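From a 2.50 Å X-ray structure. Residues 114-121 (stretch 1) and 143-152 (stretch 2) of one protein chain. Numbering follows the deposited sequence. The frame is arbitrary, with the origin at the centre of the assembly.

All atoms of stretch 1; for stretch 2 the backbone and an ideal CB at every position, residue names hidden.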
# COMPACT_ATOMS: atom_id res chain seq x y z
N PRO A 114 -9.47 -36.42 19.49
CA PRO A 114 -10.65 -36.79 20.32
C PRO A 114 -10.45 -36.67 21.85
O PRO A 114 -11.42 -36.62 22.60
CB PRO A 114 -10.86 -38.25 19.97
CG PRO A 114 -9.47 -38.72 19.75
CD PRO A 114 -8.77 -37.61 19.01
N TYR A 115 -9.19 -36.63 22.27
CA TYR A 115 -8.84 -36.36 23.67
C TYR A 115 -8.85 -34.87 24.00
O TYR A 115 -8.73 -34.52 25.16
CB TYR A 115 -7.45 -36.93 23.97
CG TYR A 115 -7.21 -38.32 23.42
CD1 TYR A 115 -8.18 -39.33 23.59
CD2 TYR A 115 -6.05 -38.62 22.74
CE1 TYR A 115 -7.98 -40.60 23.08
CE2 TYR A 115 -5.84 -39.90 22.21
CZ TYR A 115 -6.80 -40.89 22.39
OH TYR A 115 -6.59 -42.16 21.88
N ARG A 116 -8.96 -34.00 22.99
CA ARG A 116 -8.95 -32.54 23.13
C ARG A 116 -7.74 -32.03 23.83
O ARG A 116 -7.85 -31.28 24.78
CB ARG A 116 -10.23 -32.00 23.77
CG ARG A 116 -11.44 -32.03 22.83
CD ARG A 116 -11.19 -31.19 21.57
NE ARG A 116 -12.32 -30.30 21.35
CZ ARG A 116 -12.27 -28.97 21.41
NH1 ARG A 116 -11.14 -28.33 21.64
NH2 ARG A 116 -13.40 -28.28 21.24
N ALA A 117 -6.58 -32.40 23.31
CA ALA A 117 -5.28 -31.92 23.79
C ALA A 117 -5.08 -30.41 23.71
O ALA A 117 -4.22 -29.87 24.40
CB ALA A 117 -4.17 -32.62 23.02
N ASP A 118 -5.85 -29.74 22.87
CA ASP A 118 -5.81 -28.29 22.80
C ASP A 118 -6.35 -27.62 24.06
O ASP A 118 -5.76 -26.70 24.59
CB ASP A 118 -6.55 -27.73 21.55
CG ASP A 118 -7.85 -28.45 21.23
OD1 ASP A 118 -8.44 -29.13 22.11
OD2 ASP A 118 -8.29 -28.37 20.07
N SER A 119 -7.49 -28.09 24.52
CA SER A 119 -8.09 -27.57 25.72
C SER A 119 -7.26 -27.91 26.96
O SER A 119 -7.16 -27.12 27.89
CB SER A 119 -9.50 -28.11 25.84
OG SER A 119 -10.26 -27.64 24.73
N MET A 120 -6.63 -29.08 26.94
CA MET A 120 -5.74 -29.50 28.02
C MET A 120 -4.59 -28.53 28.15
O MET A 120 -4.27 -28.10 29.24
CB MET A 120 -5.16 -30.89 27.77
CG MET A 120 -6.14 -32.03 27.92
SD MET A 120 -5.36 -33.68 27.83
CE MET A 120 -6.82 -34.66 28.19
N SER A 121 -3.99 -28.20 27.02
CA SER A 121 -2.94 -27.19 26.97
C SER A 121 -3.41 -25.79 27.44
O SER A 121 -2.71 -25.14 28.22
CB SER A 121 -2.33 -27.15 25.57
OG SER A 121 -1.33 -28.15 25.48
N UNK A 143 -8.47 -38.88 31.21
CA UNK A 143 -8.38 -39.28 29.82
C UNK A 143 -8.16 -40.77 29.72
O UNK A 143 -7.32 -41.32 30.46
CB UNK A 143 -7.26 -38.52 29.11
N UNK A 144 -8.86 -41.41 28.77
CA UNK A 144 -8.83 -42.86 28.62
C UNK A 144 -7.49 -43.37 28.09
O UNK A 144 -6.69 -42.62 27.52
CB UNK A 144 -9.96 -43.31 27.69
N UNK A 145 -7.25 -44.65 28.33
CA UNK A 145 -6.02 -45.29 27.90
C UNK A 145 -5.91 -45.15 26.37
O UNK A 145 -6.92 -45.31 25.67
CB UNK A 145 -5.99 -46.76 28.33
N UNK A 146 -4.72 -44.84 25.89
CA UNK A 146 -4.51 -44.47 24.48
C UNK A 146 -4.21 -42.99 24.28
O UNK A 146 -3.65 -42.60 23.26
CB UNK A 146 -5.75 -44.84 23.66
N UNK A 147 -4.56 -42.18 25.28
CA UNK A 147 -4.31 -40.76 25.26
C UNK A 147 -2.94 -40.31 25.88
O UNK A 147 -2.59 -39.13 25.83
CB UNK A 147 -5.46 -40.07 26.00
N UNK A 148 -2.13 -41.24 26.36
CA UNK A 148 -0.88 -40.89 27.03
C UNK A 148 0.05 -39.94 26.26
O UNK A 148 0.58 -38.99 26.84
CB UNK A 148 -0.12 -42.18 27.34
N UNK A 149 0.27 -40.18 24.97
CA UNK A 149 1.23 -39.33 24.24
C UNK A 149 0.67 -37.92 24.00
O UNK A 149 1.39 -36.95 24.10
CB UNK A 149 1.59 -39.98 22.90
N UNK A 150 -0.63 -37.81 23.73
CA UNK A 150 -1.30 -36.52 23.60
C UNK A 150 -1.28 -35.72 24.91
O UNK A 150 -1.03 -34.51 24.92
CB UNK A 150 -2.74 -36.73 23.14
N UNK A 151 -1.53 -36.39 26.02
CA UNK A 151 -1.35 -35.79 27.32
C UNK A 151 0.11 -35.41 27.55
O UNK A 151 0.38 -34.29 27.95
CB UNK A 151 -1.83 -36.74 28.41
N UNK A 152 1.07 -36.29 27.32
CA UNK A 152 2.43 -35.88 27.62
C UNK A 152 2.80 -34.60 26.83
O UNK A 152 3.34 -33.63 27.40
CB UNK A 152 3.40 -37.02 27.30

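Stretch 1 offers an aromatic ring, Tyr 115, and farther along the chain the apolar side chains of Ala 117 and Met 120.

Position 143 points its CA-to-CB bond toward stretch 1, with the ideal CB 4.0 Å from Met 120 CE. An apolar side chain suits it, and a small one makes contact without needing to reach. The residue is Ala 143, whose CB touches the methyl end of Met 120.

At 144 the bond runs sideways and the ideal CB meets nothing, so many residues would do; phi of -71° and psi of 160° also admit proline. Pro 144 is found, and its ring brings CD to 4.4 Å from Tyr 115 CD1. Position 145 points away from stretch 1; it is Ala 145, inside a type II turn.

Position 146 is the most constrained. Phi of 108° and psi of -20° would jam a CB against the preceding carbonyl O, which by itself calls for glycine, and the ideal CB would lie 3.3 Å from Tyr 115 OH as well. Gly 146 answers both, and its carbonyl O lies 3.3 Å from Tyr 115 OH.

Position 147 points its CA-to-CB bond toward stretch 1, its ideal CB 3.6 Å from Tyr 115 CG. With the ring so near, a short side chain is the natural fit: alanine, serine or perhaps cysteine. Ser 147 sets its CB over one face, 3.4 Å from the centroid of the Tyr 115 ring and 8° off the normal, a CH-pi contact. Its p rotamer lets OG donate to Pro 144 O at 2.6 Å.

Position 148 points away, leaving room for a long or polar side chain; Glu 148 curls back so that OE1 and OE2 accept weak hydrogen bonds from Gly 146 N. At 149 the bond is sideways and stretch 1 imposes nothing; it is Thr 149.

Position 150 points toward stretch 1, its ideal CB 3.8 Å from Tyr 115 CD2 and 4.4 Å from Ala 117 CB. Small residues suit so close an approach. Ala 150 packs its CB at the ring edge while also meeting Ala 117.

At 151 the CA-to-CB bond runs sideways, with the ideal CB 4.7 Å from Met 120 SD, so a branched or medium apolar chain could close the gap. Val 151 does so, CG2 reaching 3.9 Å from Met 120 SD. Position 152 is out of reach; it is Ala 152.

Stretch 2 (143-152) APAGSETAVA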
# COMPACT_ATOMS: atom_id res chain seq x y z
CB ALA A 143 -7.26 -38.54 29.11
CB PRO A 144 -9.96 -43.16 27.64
CG PRO A 144 -10.08 -41.92 26.82
CD PRO A 144 -9.45 -40.77 27.57
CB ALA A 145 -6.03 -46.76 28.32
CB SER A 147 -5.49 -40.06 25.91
OG SER A 147 -5.58 -40.29 27.31
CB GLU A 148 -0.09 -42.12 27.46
CG GLU A 148 -0.78 -42.96 28.53
CD GLU A 148 -1.70 -44.05 27.98
OE1 GLU A 148 -1.42 -44.63 26.89
OE2 GLU A 148 -2.72 -44.32 28.65
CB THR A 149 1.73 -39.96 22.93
OG1 THR A 149 0.62 -40.22 22.08
CG2 THR A 149 2.44 -41.27 23.20
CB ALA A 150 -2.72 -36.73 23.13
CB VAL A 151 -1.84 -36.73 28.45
CG1 VAL A 151 -1.64 -36.08 29.83
CG2 VAL A 151 -3.32 -37.03 28.28
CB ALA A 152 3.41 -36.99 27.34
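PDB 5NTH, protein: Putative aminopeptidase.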